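Local structure of NH(3)-dependent NAD(+) synthetase (Francisella tularensis subsp. holarctica LVS, 3FIU) at residues M150-K155 with E203-V208; E30-G35 with L54-L59. The protein belongs to the NAD synthase family of the HUP clan, an alpha/beta fold with a parallel sheet, here holding adenosine monophosphate, pyrophosphate and magnesium. All blocks are in the same frame, centred on the assembly; numbering follows the deposited sequence.

Interaction 1 of 2, residues M150-K155 with E203-V208; sequences MGYFTK and EDEMGV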
ATOM      1  N   MET A 150      -8.357   5.508  15.097  1.00 22.79           N
ATOM      2  CA  MET A 150      -7.142   5.944  15.761  1.00 24.68           C
ATOM      3  C   MET A 150      -5.963   6.005  14.766  1.00 24.82           C
ATOM      4  O   MET A 150      -4.864   6.443  15.116  1.00 26.16           O
ATOM      5  CB  MET A 150      -6.818   5.008  16.916  1.00 25.39           C
ATOM      6  CG  MET A 150      -7.917   4.936  17.991  1.00 28.33           C
ATOM      7  SD  MET A 150      -7.873   6.473  18.952  1.00 26.47           S
ATOM      8  CE  MET A 150      -6.478   6.150  20.028  1.00 18.71           C
ATOM      9  N   GLY A 151      -6.208   5.564  13.533  1.00 23.99           N
ATOM     10  CA  GLY A 151      -5.115   5.285  12.591  1.00 23.14           C
ATOM     11  C   GLY A 151      -4.027   4.381  13.185  1.00 22.58           C
ATOM     12  O   GLY A 151      -2.829   4.579  12.893  1.00 23.32           O
ATOM     13  N   TYR A 152      -4.417   3.391  14.009  1.00 21.81           N
ATOM     14  CA  TYR A 152      -3.444   2.465  14.593  1.00 23.50           C
ATOM     15  C   TYR A 152      -3.254   1.284  13.630  1.00 23.07           C
ATOM     16  O   TYR A 152      -3.722   0.144  13.876  1.00 19.91           O
ATOM     17  CB  TYR A 152      -3.843   1.978  16.012  1.00 25.98           C
ATOM     18  CG  TYR A 152      -2.673   1.376  16.802  1.00 31.95           C
ATOM     19  CD1 TYR A 152      -2.742   1.182  18.179  1.00 39.25           C
ATOM     20  CD2 TYR A 152      -1.482   1.004  16.156  1.00 40.21           C
ATOM     21  CE1 TYR A 152      -1.658   0.624  18.897  1.00 38.29           C
ATOM     22  CE2 TYR A 152      -0.406   0.446  16.856  1.00 42.28           C
ATOM     23  CZ  TYR A 152      -0.497   0.255  18.226  1.00 41.65           C
ATOM     24  OH  TYR A 152       0.595  -0.292  18.892  1.00 38.36           O
ATOM     25  N   PHE A 153      -2.604   1.602  12.520  1.00 21.56           N
ATOM     26  CA  PHE A 153      -2.262   0.649  11.476  1.00 21.14           C
ATOM     27  C   PHE A 153      -1.185   1.289  10.613  1.00 21.04           C
ATOM     28  O   PHE A 153      -0.994   2.510  10.640  1.00 19.22           O
ATOM     29  CB  PHE A 153      -3.490   0.244  10.637  1.00 22.15           C
ATOM     30  CG  PHE A 153      -4.151   1.389   9.899  1.00 24.66           C
ATOM     31  CD1 PHE A 153      -3.664   1.822   8.651  1.00 22.04           C
ATOM     32  CD2 PHE A 153      -5.284   2.010  10.426  1.00 26.71           C
ATOM     33  CE1 PHE A 153      -4.296   2.875   7.948  1.00 25.72           C
ATOM     34  CE2 PHE A 153      -5.919   3.062   9.745  1.00 25.18           C
ATOM     35  CZ  PHE A 153      -5.411   3.500   8.496  1.00 25.68           C
ATOM     36  N   THR A 154      -0.448   0.454   9.881  1.00 16.07           N
ATOM     37  CA  THR A 154       0.602   0.949   8.996  1.00 15.63           C
ATOM     38  C   THR A 154       0.008   1.247   7.632  1.00 14.66           C
ATOM     39  O   THR A 154      -0.656   0.382   7.019  1.00 16.28           O
ATOM     40  CB  THR A 154       1.718  -0.130   8.816  1.00 15.88           C
ATOM     41  OG1 THR A 154       2.284  -0.469  10.090  1.00 17.33           O
ATOM     42  CG2 THR A 154       2.835   0.407   7.880  1.00 14.48           C
ATOM     43  N   LYS A 155       0.242   2.459   7.124  1.00 15.16           N
ATOM     44  CA  LYS A 155      -0.204   2.801   5.777  1.00 17.68           C
ATOM     45  C   LYS A 155       0.514   1.893   4.779  1.00 16.10           C
ATOM     46  O   LYS A 155       1.735   1.834   4.796  1.00 15.40           O
ATOM     47  CB  LYS A 155       0.142   4.263   5.449  1.00 18.77           C
ATOM     48  CG  LYS A 155      -0.612   4.823   4.257  1.00 17.78           C
ATOM     49  CD  LYS A 155      -0.198   6.297   4.046  1.00 24.34           C
ATOM     50  CE  LYS A 155      -1.138   6.987   3.075  1.00 29.41           C
ATOM     51  NZ  LYS A 155      -0.841   8.474   2.967  1.00 21.93           N
ATOM     52  N   GLU A 203      -3.378  -0.757  24.406  1.00 24.58           N
ATOM     53  CA  GLU A 203      -3.945   0.232  25.317  1.00 25.74           C
ATOM     54  C   GLU A 203      -2.858   1.085  25.983  1.00 28.04           C
ATOM     55  O   GLU A 203      -3.034   2.309  26.109  1.00 28.02           O
ATOM     56  CB  GLU A 203      -4.852  -0.454  26.327  1.00 25.07           C
ATOM     57  CG  GLU A 203      -6.100  -1.031  25.662  1.00 22.86           C
ATOM     58  CD  GLU A 203      -7.083  -1.574  26.677  1.00 29.67           C
ATOM     59  OE1 GLU A 203      -6.627  -1.956  27.779  1.00 29.76           O
ATOM     60  OE2 GLU A 203      -8.293  -1.624  26.377  1.00 26.03           O
ATOM     61  N   ASP A 204      -1.723   0.455  26.334  1.00 29.51           N
ATOM     62  CA  ASP A 204      -0.544   1.159  26.857  1.00 30.65           C
ATOM     63  C   ASP A 204       0.020   2.083  25.807  1.00 30.61           C
ATOM     64  O   ASP A 204       0.516   3.171  26.111  1.00 30.00           O
ATOM     65  CB  ASP A 204       0.584   0.186  27.206  1.00 32.81           C
ATOM     66  CG  ASP A 204       0.489  -0.364  28.606  1.00 39.57           C
ATOM     67  OD1 ASP A 204      -0.603  -0.341  29.215  1.00 47.58           O
ATOM     68  OD2 ASP A 204       1.540  -0.835  29.102  1.00 48.45           O
ATOM     69  N   GLU A 205      -0.005   1.624  24.562  1.00 30.92           N
ATOM     70  CA  GLU A 205       0.576   2.382  23.471  1.00 31.34           C
ATOM     71  C   GLU A 205      -0.251   3.623  23.189  1.00 30.48           C
ATOM     72  O   GLU A 205       0.286   4.727  23.056  1.00 29.55           O
ATOM     73  CB  GLU A 205       0.654   1.505  22.225  1.00 33.11           C
ATOM     74  CG  GLU A 205       1.795   1.864  21.342  1.00 40.64           C
ATOM     75  CD  GLU A 205       3.127   1.319  21.844  1.00 45.04           C
ATOM     76  OE1 GLU A 205       3.859   0.762  21.011  1.00 48.15           O
ATOM     77  OE2 GLU A 205       3.446   1.441  23.049  1.00 47.22           O
ATOM     78  N   MET A 206      -1.563   3.440  23.107  1.00 28.59           N
ATOM     79  CA  MET A 206      -2.449   4.550  22.799  1.00 29.12           C
ATOM     80  C   MET A 206      -2.659   5.490  23.997  1.00 28.80           C
ATOM     81  O   MET A 206      -2.976   6.656  23.790  1.00 28.82           O
ATOM     82  CB  MET A 206      -3.796   4.053  22.297  1.00 28.77           C
ATOM     83  CG  MET A 206      -3.725   3.243  20.999  1.00 28.05           C
ATOM     84  SD  MET A 206      -5.314   2.600  20.525  1.00 27.52           S
ATOM     85  CE  MET A 206      -5.778   1.571  21.907  1.00 24.73           C
ATOM     86  N   GLY A 207      -2.482   4.982  25.223  1.00 29.31           N
ATOM     87  CA  GLY A 207      -2.802   5.740  26.455  1.00 29.60           C
ATOM     88  C   GLY A 207      -4.299   5.839  26.749  1.00 31.83           C
ATOM     89  O   GLY A 207      -4.757   6.702  27.510  1.00 30.95           O
ATOM     90  N   VAL A 208      -5.067   4.937  26.157  1.00 30.57           N
ATOM     91  CA  VAL A 208      -6.528   4.996  26.198  1.00 30.15           C
ATOM     92  C   VAL A 208      -7.026   3.588  25.974  1.00 29.50           C
ATOM     93  O   VAL A 208      -6.417   2.837  25.209  1.00 29.72           O
ATOM     94  CB  VAL A 208      -7.104   6.038  25.195  1.00 29.25           C
ATOM     95  CG1 VAL A 208      -6.817   5.673  23.727  1.00 32.17           C
ATOM     96  CG2 VAL A 208      -8.582   6.234  25.391  1.00 30.25           C
TER
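Two donors grip the carbonyl oxygen of Gly-151: Lys-240 NZ, and more weakly Phe-153 N, 3.0 Å from Gly-151 O, whose bond closes an inverse gamma turn centred on Tyr-152. The two segments meet by van der Waals and Met-aromatic contacts. Tyr-152, its CG anti to the backbone N (chi1 -162°), lays CD1 3.6 Å from Met-206 CG. The sulfur of Met-206 sits in the ring plane at the edge, 5.1 Å from SD to the centroid of the Tyr-152 ring, a Met-aromatic contact. At the far end of the ring, Tyr-152 OH is 3.5 Å from Glu-205 CG, the two side chains crossing at about a right angle; the carboxylate of Glu-205 is instead bonded through OE1 to Gln-200. Helix 145-150 ends in a Schellman motif at Gly-151, while helix 202-206 gives way at Gly-207, which has positive phi. Met-150, bent at chi2 and chi3, brings CE tip to tip with Val-208 CG1 at 3.7 Å. Trp-233 and Ile-213, from two further helices, pack on both methionines. The Tyr-152 side chain is about 5 Å from sodium and about 6 Å from adenosine monophosphate.

Interaction 2 of 2, residues E30-G35 with L54-L59; sequences EGFVIG and LPTTAL. With AMP (adenosine monophosphate), chain G.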
ATOM      1  N   GLU A  30     -11.302 -16.454  -6.289  1.00 25.04           N
ATOM      2  CA  GLU A  30     -11.700 -17.798  -5.873  1.00 27.32           C
ATOM      3  C   GLU A  30     -11.884 -17.911  -4.335  1.00 27.22           C
ATOM      4  O   GLU A  30     -12.599 -18.797  -3.840  1.00 26.94           O
ATOM      5  CB  GLU A  30     -10.698 -18.828  -6.417  1.00 28.93           C
ATOM      6  CG  GLU A  30     -10.751 -18.974  -7.952  1.00 37.85           C
ATOM      7  CD  GLU A  30      -9.535 -19.692  -8.542  1.00 45.55           C
ATOM      8  OE1 GLU A  30      -8.954 -20.592  -7.879  1.00 49.95           O
ATOM      9  OE2 GLU A  30      -9.163 -19.350  -9.688  1.00 50.76           O
ATOM     10  N   GLY A  31     -11.279 -16.990  -3.578  1.00 24.25           N
ATOM     11  CA  GLY A  31     -11.263 -17.098  -2.116  1.00 22.57           C
ATOM     12  C   GLY A  31     -10.398 -16.028  -1.467  1.00 21.67           C
ATOM     13  O   GLY A  31     -10.186 -14.932  -2.043  1.00 19.58           O
ATOM     14  N   PHE A  32      -9.851 -16.376  -0.309  1.00 20.53           N
ATOM     15  CA  PHE A  32      -9.268 -15.419   0.601  1.00 19.77           C
ATOM     16  C   PHE A  32      -7.892 -15.819   1.065  1.00 18.99           C
ATOM     17  O   PHE A  32      -7.528 -17.003   1.105  1.00 18.53           O
ATOM     18  CB  PHE A  32     -10.155 -15.302   1.858  1.00 20.86           C
ATOM     19  CG  PHE A  32     -11.594 -14.951   1.560  1.00 23.28           C
ATOM     20  CD1 PHE A  32     -12.586 -15.940   1.585  1.00 20.89           C
ATOM     21  CD2 PHE A  32     -11.953 -13.632   1.254  1.00 20.37           C
ATOM     22  CE1 PHE A  32     -13.924 -15.605   1.285  1.00 24.15           C
ATOM     23  CE2 PHE A  32     -13.283 -13.280   0.983  1.00 20.32           C
ATOM     24  CZ  PHE A  32     -14.271 -14.288   0.977  1.00 23.11           C
ATOM     25  N   VAL A  33      -7.147 -14.805   1.474  1.00 15.92           N
ATOM     26  CA  VAL A  33      -5.934 -15.028   2.238  1.00 16.43           C
ATOM     27  C   VAL A  33      -5.917 -13.986   3.360  1.00 18.33           C
ATOM     28  O   VAL A  33      -6.438 -12.846   3.196  1.00 17.75           O
ATOM     29  CB  VAL A  33      -4.658 -15.010   1.333  1.00 16.09           C
ATOM     30  CG1 VAL A  33      -4.438 -13.640   0.690  1.00 18.53           C
ATOM     31  CG2 VAL A  33      -3.370 -15.470   2.119  1.00 16.38           C
ATOM     32  N   ILE A  34      -5.328 -14.373   4.489  1.00 16.79           N
ATOM     33  CA  ILE A  34      -5.343 -13.529   5.676  1.00 17.81           C
ATOM     34  C   ILE A  34      -4.078 -13.782   6.487  1.00 17.23           C
ATOM     35  O   ILE A  34      -3.623 -14.918   6.556  1.00 18.04           O
ATOM     36  CB  ILE A  34      -6.607 -13.772   6.514  1.00 19.88           C
ATOM     37  CG1 ILE A  34      -6.668 -12.758   7.666  1.00 18.63           C
ATOM     38  CG2 ILE A  34      -6.623 -15.193   7.091  1.00 21.84           C
ATOM     39  CD1 ILE A  34      -8.046 -12.576   8.218  1.00 25.20           C
ATOM     40  N   GLY A  35      -3.476 -12.715   7.023  1.00 14.54           N
ATOM     41  CA  GLY A  35      -2.353 -12.872   7.954  1.00 16.11           C
ATOM     42  C   GLY A  35      -2.873 -13.099   9.375  1.00 19.25           C
ATOM     43  O   GLY A  35      -3.687 -12.303   9.885  1.00 17.07           O
ATOM     44  N   LEU A  54     -15.650 -20.738   0.912  1.00 27.14           N
ATOM     45  CA  LEU A  54     -14.661 -20.487  -0.144  1.00 25.79           C
ATOM     46  C   LEU A  54     -13.246 -20.773   0.359  1.00 26.12           C
ATOM     47  O   LEU A  54     -12.997 -20.634   1.547  1.00 25.84           O
ATOM     48  CB  LEU A  54     -14.758 -19.054  -0.659  1.00 26.49           C
ATOM     49  CG  LEU A  54     -16.105 -18.615  -1.273  1.00 29.80           C
ATOM     50  CD1 LEU A  54     -16.182 -17.094  -1.323  1.00 27.51           C
ATOM     51  CD2 LEU A  54     -16.266 -19.214  -2.656  1.00 27.78           C
ATOM     52  N   PRO A  55     -12.335 -21.213  -0.539  1.00 25.69           N
ATOM     53  CA  PRO A  55     -10.938 -21.472  -0.179  1.00 26.03           C
ATOM     54  C   PRO A  55     -10.362 -20.318   0.634  1.00 22.77           C
ATOM     55  O   PRO A  55     -10.522 -19.159   0.265  1.00 23.66           O
ATOM     56  CB  PRO A  55     -10.235 -21.565  -1.533  1.00 27.15           C
ATOM     57  CG  PRO A  55     -11.289 -22.146  -2.455  1.00 28.34           C
ATOM     58  CD  PRO A  55     -12.606 -21.534  -1.958  1.00 27.58           C
ATOM     59  N   THR A  56      -9.705 -20.642   1.740  1.00 23.26           N
ATOM     60  CA  THR A  56      -9.237 -19.619   2.682  1.00 22.74           C
ATOM     61  C   THR A  56      -7.860 -20.080   3.154  1.00 22.44           C
ATOM     62  O   THR A  56      -7.736 -21.183   3.652  1.00 24.10           O
ATOM     63  CB  THR A  56     -10.174 -19.490   3.917  1.00 22.99           C
ATOM     64  OG1 THR A  56     -11.456 -18.979   3.512  1.00 22.74           O
ATOM     65  CG2 THR A  56      -9.576 -18.514   4.975  1.00 24.08           C
ATOM     66  N   THR A  57      -6.847 -19.240   3.004  1.00 18.80           N
ATOM     67  CA  THR A  57      -5.491 -19.625   3.459  1.00 19.54           C
ATOM     68  C   THR A  57      -5.017 -18.620   4.474  1.00 19.77           C
ATOM     69  O   THR A  57      -5.224 -17.406   4.284  1.00 18.13           O
ATOM     70  CB  THR A  57      -4.527 -19.619   2.243  1.00 20.93           C
ATOM     71  OG1 THR A  57      -4.960 -20.617   1.317  1.00 18.88           O
ATOM     72  CG2 THR A  57      -3.031 -19.893   2.638  1.00 20.58           C
ATOM     73  N   ALA A  58      -4.322 -19.110   5.511  1.00 19.57           N
ATOM     74  CA  ALA A  58      -3.708 -18.232   6.505  1.00 19.58           C
ATOM     75  C   ALA A  58      -2.193 -18.202   6.386  1.00 18.42           C
ATOM     76  O   ALA A  58      -1.559 -19.242   6.231  1.00 18.24           O
ATOM     77  CB  ALA A  58      -4.098 -18.657   7.918  1.00 19.50           C
ATOM     78  N   LEU A  59      -1.611 -17.008   6.481  1.00 18.54           N
ATOM     79  CA  LEU A  59      -0.181 -16.896   6.573  1.00 17.10           C
ATOM     80  C   LEU A  59       0.190 -16.489   7.997  1.00 18.37           C
ATOM     81  O   LEU A  59      -0.350 -15.541   8.533  1.00 16.53           O
ATOM     82  CB  LEU A  59       0.362 -15.870   5.560  1.00 18.01           C
ATOM     83  CG  LEU A  59       0.010 -16.093   4.097  1.00 16.07           C
ATOM     84  CD1 LEU A  59       0.831 -15.099   3.228  1.00 18.28           C
ATOM     85  CD2 LEU A  59       0.288 -17.558   3.708  1.00 18.36           C
TER
HETATM   86  P   AMP G3001      -2.253  -5.502  14.905  1.00 26.74           P
HETATM   87  O1P AMP G3001      -3.629  -4.864  14.841  1.00 21.62           O
HETATM   88  O2P AMP G3001      -1.135  -4.504  14.562  1.00 24.31           O
HETATM   89  O3P AMP G3001      -1.921  -6.365  16.072  1.00 22.27           O
HETATM   90  O5' AMP G3001      -2.156  -6.478  13.606  1.00 23.48           O
HETATM   91  C5' AMP G3001      -2.697  -6.024  12.348  1.00 20.20           C
HETATM   92  C4' AMP G3001      -2.766  -7.214  11.407  1.00 22.09           C
HETATM   93  O4' AMP G3001      -1.473  -7.540  10.882  1.00 22.00           O
HETATM   94  C3' AMP G3001      -3.210  -8.502  12.087  1.00 20.60           C
HETATM   95  O3' AMP G3001      -4.626  -8.493  12.204  1.00 17.93           O
HETATM   96  C2' AMP G3001      -2.708  -9.557  11.105  1.00 13.94           C
HETATM   97  O2' AMP G3001      -3.638  -9.747  10.016  1.00 16.62           O
HETATM   98  C1' AMP G3001      -1.403  -8.941  10.594  1.00 17.66           C
HETATM   99  N9  AMP G3001      -0.277  -9.489  11.384  1.00 21.33           N
HETATM  100  C8  AMP G3001       0.355  -8.904  12.437  1.00 23.26           C
HETATM  101  N7  AMP G3001       1.336  -9.706  12.928  1.00 23.12           N
HETATM  102  C5  AMP G3001       1.307 -10.843  12.192  1.00 21.10           C
HETATM  103  C6  AMP G3001       2.089 -12.092  12.168  1.00 20.64           C
HETATM  104  N6  AMP G3001       3.063 -12.312  13.082  1.00 17.82           N
HETATM  105  N1  AMP G3001       1.748 -12.983  11.218  1.00 16.94           N
HETATM  106  C2  AMP G3001       0.763 -12.801  10.315  1.00 20.07           C
HETATM  107  N3  AMP G3001       0.008 -11.669  10.255  1.00 22.21           N
HETATM  108  C4  AMP G3001       0.260 -10.688  11.168  1.00 22.05           C
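The phenyl ring of Phe-32 turns its edge to Thr-56, whose OG1 lies near the ring plane, 3.8 Å from Phe-32 CD1. Leu-54 meets the same ring obliquely, its CD1 3.8 Å from Phe-32 CE1, while Ala-49 of helix 40-51 and Leu-20 and Cys-24 of helix 9-25 pack around the ring from outside the pair. Phe-32 CG stands anti to the carbonyl carbon (chi1 -56°), which swings the ring back toward Leu-54. The Thr-56 hydroxyl donates to Leu-54 O and so ties the start of its strand to the residues before it.

The two strands run parallel, and strand 31-35 both gives and accepts. Phe-32 N donates to Pro-55 O at 2.9 Å, in the carbonyl plane. Thr-57 N reaches Phe-32 O at 3.0 Å from above the carbonyl plane of Phe-32. Ile-34 N meets Thr-57 O at 3.0 Å, nearly along the C=O axis but with the N-H bent to 142°, whereas Leu-59 N approaches Ile-34 O at 2.9 Å and is the straightest of the four at 165°. On the face bearing Val-33 and Leu-59, Val-33 CG2 touches Leu-59 CG at 4.0 Å beneath helix 113-135; Ile-34 and Ala-58 point to the opposite face, where helix 40-51 packs on Ile-34.

At the C-terminal end Gly-35 O accepts a 2.6 Å hydrogen bond from O2' of adenosine monophosphate, and the absence of a side chain at Gly-35 lets the purine edge come close. The pair forms the two strands of a beta-alpha-beta unit around helix 40-51, with the nucleotide pocket at the C-terminal ends of the strands of a parallel sheet and a glycine-rich PP-loop following the first strand, as in the PP-loop branch of the HUP clan.

Along the chain the two contacts come in series: interaction 2 is complete by residue 59, well before interaction 1 opens at residue 150. Their centres lie 26 Å apart on opposite sides of the chain's centre, and their nearest atoms are about 13 Å from each other, so they do not touch. Interaction 2 sits within the parallel sheet, whereas interaction 1 joins a loop after helix 145-150 to the end of helix 202-206 and involves no strand. Adenosine monophosphate relates them: the 30-35 and 54-59 segments contribute Gly-35 and Leu-59 to its pocket, while the side chain of Tyr-152 lies about 6 Å from the same ligand without being one of its pocket residues.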